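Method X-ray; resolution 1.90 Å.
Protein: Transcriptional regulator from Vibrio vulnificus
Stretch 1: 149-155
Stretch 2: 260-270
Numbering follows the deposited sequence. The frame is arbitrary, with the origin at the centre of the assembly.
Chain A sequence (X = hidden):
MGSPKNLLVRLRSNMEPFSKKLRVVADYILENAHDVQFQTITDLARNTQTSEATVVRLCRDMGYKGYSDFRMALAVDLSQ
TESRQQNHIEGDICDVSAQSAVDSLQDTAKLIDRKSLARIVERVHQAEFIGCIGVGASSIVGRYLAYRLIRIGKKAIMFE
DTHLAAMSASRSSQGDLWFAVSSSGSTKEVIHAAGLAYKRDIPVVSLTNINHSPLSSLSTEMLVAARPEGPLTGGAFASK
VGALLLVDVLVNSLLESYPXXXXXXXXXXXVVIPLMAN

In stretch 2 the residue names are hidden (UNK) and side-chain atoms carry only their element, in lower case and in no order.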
ATOM      1  N   LEU A 149      -0.485   5.734  11.867  1.00 29.85           N
ATOM      2  CA  LEU A 149      -0.608   5.838  13.383  1.00 30.95           C
ATOM      3  C   LEU A 149       0.657   6.301  14.068  1.00 31.79           C
ATOM      4  O   LEU A 149       0.572   7.155  14.953  1.00 30.43           O
ATOM      5  CB  LEU A 149      -1.122   4.556  14.062  1.00 27.12           C
ATOM      6  CG  LEU A 149      -2.579   4.290  13.525  1.00 34.00           C
ATOM      7  CD1 LEU A 149      -3.170   2.923  13.863  1.00 27.23           C
ATOM      8  CD2 LEU A 149      -3.600   5.379  13.871  1.00 32.27           C
ATOM      9  N   ILE A 150       1.793   5.718  13.705  1.00 26.86           N
ATOM     10  CA  ILE A 150       3.058   6.079  14.291  1.00 28.24           C
ATOM     11  C   ILE A 150       3.417   7.527  13.942  1.00 30.56           C
ATOM     12  O   ILE A 150       3.986   8.192  14.841  1.00 31.73           O
ATOM     13  CB  ILE A 150       4.165   5.058  13.832  1.00 29.51           C
ATOM     14  CG1 ILE A 150       3.956   3.772  14.599  1.00 31.04           C
ATOM     15  CG2 ILE A 150       5.630   5.618  14.045  1.00 27.11           C
ATOM     16  CD1 ILE A 150       4.740   2.611  13.959  1.00 36.52           C
ATOM     17  N   ARG A 151       3.004   8.019  12.750  1.00 27.66           N
ATOM     18  CA  ARG A 151       3.224   9.437  12.378  1.00 29.69           C
ATOM     19  C   ARG A 151       2.522  10.387  13.361  1.00 32.49           C
ATOM     20  O   ARG A 151       3.086  11.446  13.734  1.00 30.84           O
ATOM     21  CB  ARG A 151       2.734   9.739  10.950  1.00 27.99           C
ATOM     22  CG  ARG A 151       3.664   9.173   9.798  1.00 26.90           C
ATOM     23  CD  ARG A 151       5.152   9.441   9.936  1.00 28.80           C
ATOM     24  NE  ARG A 151       5.452  10.899  10.008  1.00 29.72           N
ATOM     25  CZ  ARG A 151       5.362  11.769   8.997  1.00 31.50           C
ATOM     26  NH1 ARG A 151       5.133  11.368   7.748  1.00 30.51           N
ATOM     27  NH2 ARG A 151       5.569  13.063   9.238  1.00 30.42           N
ATOM     28  N   ILE A 152       1.312  10.013  13.793  1.00 29.74           N
ATOM     29  CA  ILE A 152       0.598  10.773  14.856  1.00 29.46           C
ATOM     30  C   ILE A 152       0.916  10.418  16.293  1.00 32.97           C
ATOM     31  O   ILE A 152       0.285  10.951  17.226  1.00 32.84           O
ATOM     32  CB  ILE A 152      -0.901  10.834  14.589  1.00 29.30           C
ATOM     33  CG1 ILE A 152      -1.614   9.464  14.738  1.00 29.69           C
ATOM     34  CG2 ILE A 152      -1.047  11.464  13.212  1.00 29.97           C
ATOM     35  CD1 ILE A 152      -3.135   9.634  14.711  1.00 34.45           C
ATOM     36  N   GLY A 153       1.931   9.597  16.490  1.00 27.89           N
ATOM     37  CA  GLY A 153       2.476   9.363  17.830  1.00 29.31           C
ATOM     38  C   GLY A 153       1.691   8.271  18.589  1.00 33.86           C
ATOM     39  O   GLY A 153       1.854   8.139  19.792  1.00 32.87           O
ATOM     40  N   LYS A 154       0.905   7.431  17.888  1.00 30.12           N
ATOM     41  CA  LYS A 154       0.170   6.358  18.576  1.00 30.49           C
ATOM     42  C   LYS A 154       1.113   5.154  18.649  1.00 31.69           C
ATOM     43  O   LYS A 154       1.963   4.941  17.703  1.00 33.13           O
ATOM     44  CB  LYS A 154      -1.070   5.910  17.801  1.00 30.87           C
ATOM     45  CG  LYS A 154      -2.206   6.948  17.639  1.00 35.86           C
ATOM     46  CD  LYS A 154      -2.638   7.543  18.979  1.00 41.82           C
ATOM     47  CE  LYS A 154      -3.545   6.632  19.756  1.00 43.41           C
ATOM     48  NZ  LYS A 154      -4.297   7.491  20.774  1.00 35.62           N
ATOM     49  N   LYS A 155       0.921   4.301  19.648  1.00 30.54           N
ATOM     50  CA  LYS A 155       1.656   3.002  19.545  1.00 31.50           C
ATOM     51  C   LYS A 155       0.853   2.070  18.650  1.00 31.55           C
ATOM     52  O   LYS A 155      -0.330   1.819  18.959  1.00 31.96           O
ATOM     53  CB  LYS A 155       1.779   2.374  20.965  1.00 35.26           C
ATOM     54  CG  LYS A 155       2.563   3.295  21.929  1.00 37.40           C
ATOM     55  CD  LYS A 155       4.008   3.316  21.366  1.00 42.21           C
ATOM     56  CE  LYS A 155       5.046   3.853  22.357  1.00 45.01           C
ATOM     57  NZ  LYS A 155       4.594   5.157  22.958  1.00 41.80           N
ATOM     58  N   UNK A 260      -3.836  18.721  17.635  1.00 43.76           N
ATOM     59  CA  UNK A 260      -2.584  18.481  18.373  1.00 45.59           C
ATOM     60  C   UNK A 260      -1.728  17.306  17.769  1.00 44.94           C
ATOM     61  O   UNK A 260      -0.489  17.246  17.989  1.00 42.78           O
ATOM     62  o   UNK A 260      -3.686  14.678  20.584  1.00 73.30           O
ATOM     63  o   UNK A 260      -5.023  16.352  21.086  1.00 76.71           O
ATOM     64  c   UNK A 260      -2.638  16.865  20.485  1.00 61.98           C
ATOM     65  c   UNK A 260      -3.882  15.922  20.712  1.00 77.51           C
ATOM     66  c   UNK A 260      -2.863  18.271  19.888  1.00 51.97           C
ATOM     67  N   UNK A 261      -2.379  16.378  17.052  1.00 37.51           N
ATOM     68  CA  UNK A 261      -1.613  15.313  16.354  1.00 36.43           C
ATOM     69  C   UNK A 261      -0.631  15.823  15.329  1.00 35.34           C
ATOM     70  O   UNK A 261       0.368  15.197  15.056  1.00 34.64           O
ATOM     71  c   UNK A 261      -3.288  13.417  16.683  1.00 35.78           C
ATOM     72  c   UNK A 261      -2.551  14.312  15.679  1.00 36.44           C
ATOM     73  c   UNK A 261      -3.245  11.822  18.523  1.00 35.36           C
ATOM     74  c   UNK A 261      -4.638  13.244  16.584  1.00 38.64           C
ATOM     75  c   UNK A 261      -5.340  12.404  17.473  1.00 38.03           C
ATOM     76  c   UNK A 261      -2.582  12.671  17.646  1.00 34.45           C
ATOM     77  o   UNK A 261      -5.379  10.877  19.260  1.00 39.14           O
ATOM     78  c   UNK A 261      -4.638  11.712  18.427  1.00 38.70           C
ATOM     79  N   UNK A 262      -0.877  17.013  14.809  1.00 38.63           N
ATOM     80  CA  UNK A 262       0.082  17.660  13.934  1.00 40.73           C
ATOM     81  C   UNK A 262       1.450  17.899  14.571  1.00 39.35           C
ATOM     82  O   UNK A 262       2.426  17.918  13.840  1.00 35.00           O
ATOM     83  c   UNK A 262      -3.005  20.510  11.047  1.00 57.87           C
ATOM     84  c   UNK A 262      -1.538  18.886  12.391  1.00 44.15           C
ATOM     85  c   UNK A 262      -1.920  20.341  12.092  1.00 53.16           C
ATOM     86  c   UNK A 262      -0.448  18.974  13.436  1.00 44.53           C
ATOM     87  n   UNK A 262      -2.993  21.946  10.557  1.00 63.92           N
ATOM     88  N   UNK A 263       1.542  18.081  15.898  1.00 37.44           N
ATOM     89  CA  UNK A 263       2.867  18.122  16.522  1.00 40.79           C
ATOM     90  C   UNK A 263       3.602  16.813  16.370  1.00 35.51           C
ATOM     91  O   UNK A 263       4.859  16.865  16.302  1.00 35.87           O
ATOM     92  c   UNK A 263       2.051  19.722  18.329  1.00 50.17           C
ATOM     93  c   UNK A 263       2.847  18.439  18.027  1.00 41.55           C
ATOM     94  o   UNK A 263       1.894  20.543  17.432  1.00 50.37           O
ATOM     95  o   UNK A 263       1.541  19.857  19.440  1.00 52.93           O
ATOM     96  N   UNK A 264       2.902  15.641  16.472  1.00 37.21           N
ATOM     97  CA  UNK A 264       3.627  14.390  16.234  1.00 34.48           C
ATOM     98  C   UNK A 264       4.021  14.265  14.800  1.00 33.07           C
ATOM     99  O   UNK A 264       5.062  13.729  14.556  1.00 32.85           O
ATOM    100  o   UNK A 264       2.711  13.100  18.083  1.00 36.41           O
ATOM    101  c   UNK A 264       2.893  13.059  16.643  1.00 36.28           C
ATOM    102  N   UNK A 265       3.180  14.720  13.880  1.00 32.02           N
ATOM    103  CA  UNK A 265       3.535  14.606  12.429  1.00 34.47           C
ATOM    104  C   UNK A 265       4.835  15.366  12.218  1.00 33.38           C
ATOM    105  O   UNK A 265       5.734  14.907  11.521  1.00 31.10           O
ATOM    106  c   UNK A 265       1.149  14.291  11.513  1.00 33.58           C
ATOM    107  c   UNK A 265       2.439  15.171  11.510  1.00 32.29           C
ATOM    108  c   UNK A 265       2.985  15.413  10.057  1.00 33.70           C
ATOM    109  N   UNK A 266       4.958  16.535  12.860  1.00 31.20           N
ATOM    110  CA  UNK A 266       6.139  17.354  12.655  1.00 31.47           C
ATOM    111  C   UNK A 266       7.350  16.691  13.313  1.00 33.70           C
ATOM    112  O   UNK A 266       8.403  16.577  12.712  1.00 32.72           O
ATOM    113  c   UNK A 266       7.228  19.612  13.128  1.00 36.53           C
ATOM    114  c   UNK A 266       5.937  18.787  13.231  1.00 34.85           C
ATOM    115  n   UNK A 266       8.115  21.598  14.189  1.00 39.04           N
ATOM    116  c   UNK A 266       7.055  21.038  13.658  1.00 40.23           C
ATOM    117  o   UNK A 266       5.995  21.621  13.541  1.00 39.64           O
ATOM    118  N   UNK A 267       7.208  16.293  14.583  1.00 34.02           N
ATOM    119  CA  UNK A 267       8.326  15.721  15.278  1.00 34.53           C
ATOM    120  C   UNK A 267       8.831  14.381  14.665  1.00 33.60           C
ATOM    121  O   UNK A 267      10.047  14.166  14.610  1.00 31.77           O
ATOM    122  o   UNK A 267      10.274  15.340  19.497  1.00 59.54           O
ATOM    123  c   UNK A 267       9.165  14.826  17.486  1.00 37.41           C
ATOM    124  c   UNK A 267       9.165  15.170  18.958  1.00 48.73           C
ATOM    125  o   UNK A 267       8.058  15.276  19.558  1.00 45.70           O
ATOM    126  c   UNK A 267       7.984  15.494  16.747  1.00 37.70           C
ATOM    127  N   UNK A 268       7.910  13.496  14.270  1.00 27.89           N
ATOM    128  CA  UNK A 268       8.277  12.256  13.555  1.00 28.02           C
ATOM    129  C   UNK A 268       9.035  12.555  12.213  1.00 29.90           C
ATOM    130  O   UNK A 268       9.954  11.815  11.873  1.00 32.56           O
ATOM    131  c   UNK A 268       6.520  10.741  14.677  1.00 27.80           C
ATOM    132  c   UNK A 268       7.106  11.281  13.293  1.00 25.21           C
ATOM    133  o   UNK A 268       6.031  11.942  12.585  1.00 28.78           O
ATOM    134  N   UNK A 269       8.700  13.640  11.540  1.00 31.39           N
ATOM    135  CA  UNK A 269       9.378  14.109  10.315  1.00 34.69           C
ATOM    136  C   UNK A 269      10.762  14.639  10.631  1.00 33.69           C
ATOM    137  O   UNK A 269      11.715  14.450   9.863  1.00 32.11           O
ATOM    138  c   UNK A 269       8.549  15.251   9.654  1.00 34.24           C
ATOM    139  N   UNK A 270      10.866  15.394  11.719  1.00 31.85           N
ATOM    140  CA  UNK A 270      12.149  15.920  12.157  1.00 32.30           C
ATOM    141  C   UNK A 270      13.165  14.897  12.579  1.00 31.81           C
ATOM    142  O   UNK A 270      14.364  15.029  12.196  1.00 29.50           O
ATOM    143  o   UNK A 270      10.562  20.381  13.695  1.00 46.33           O
ATOM    144  c   UNK A 270      10.988  19.232  13.905  1.00 45.34           C
ATOM    145  c   UNK A 270      11.963  16.971  13.326  1.00 31.91           C
ATOM    146  c   UNK A 270      11.405  18.306  12.769  1.00 37.26           C
ATOM    147  o   UNK A 270      10.976  18.729  15.030  1.00 48.67           O
TER
HETATM  148  O   HOH W   1      -4.114  10.321  21.261  1.00 46.38           O

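Position 260 carries three carbons in a row, the third bearing two oxygens, and stays clear of stretch 1: a glutamate, E260. At position 261 one carbon leads to a six-carbon ring bearing one oxygen, which is a tyrosine. The CA-to-CB bond of Y261 points toward stretch 1, and I152 CD1 lies over one ring face, 4.2 Å from the centroid and 6° off the normal, a CH-pi contact. I152 O is 3.4 Å from Y261 CD1. Water 1 joins the tyrosine to K154, 2.9 Å from K154 NZ, whose proton it accepts, and 2.4 Å from Y261 OH.

Position 262 has four carbons in a row ending in nitrogen, the lysine K262, pointing away. Position 263 has two carbons, the second with two oxygens: the aspartate D263, also without contact.

Position 264 shows one carbon and one oxygen, hence serine. The CB of S264 packs 3.3 Å from I152 C and 3.6 Å from G153 N. An ideal CB on G153 would fall 2.5 Å from S264 OG, a clash, and the positive phi of 85° independently favours glycine there.

Position 265 is a carbon carrying two carbons, the branching of valine. V265 CG2 meets I152 CG2 at 4.0 Å, while the side chain also comes within 3.6 Å of R151, between V265 CG1 and R151 NH2.

Three carbons ending in one oxygen and one nitrogen make position 266 a glutamine; Q266 points away from stretch 1. Position 267, three carbons with two terminal oxygens, is the glutamate E267 and makes no contact.

Position 268 has one carbon carrying an oxygen and a carbon. One heavy-atom branch of each kind identifies threonine, T268. R151 NE donates to T268 OG1 at 2.8 Å and a nearly linear 172°, and T268 CG2 sits 3.6 Å from I150 O.

Position 269 has a single carbon, so alanine; A269 CB lies 3.7 Å from R151 NH2. Position 270 has three carbons and two terminal oxygens: E270, out of reach of stretch 1, whose OE2 accepts from Q266 NE2 at 2.8 Å.

The contact centres on R151 and I152, where one helix ends against another. With chi1 to chi3 all m, the R151 side chain curls so that its guanidinium edge meets stretch 2; besides the threonine, R151 NH2 donates to V265 O at 2.9 Å and 147°. The backbones pack closely, I152 CA lying 4.9 Å from S264 CA. I152 adds the apolar part, touching both V265 and the Y261 ring, and the two stretches together bury 450 Å².

Stretch 2 (260-270) EYKDSVQETAE
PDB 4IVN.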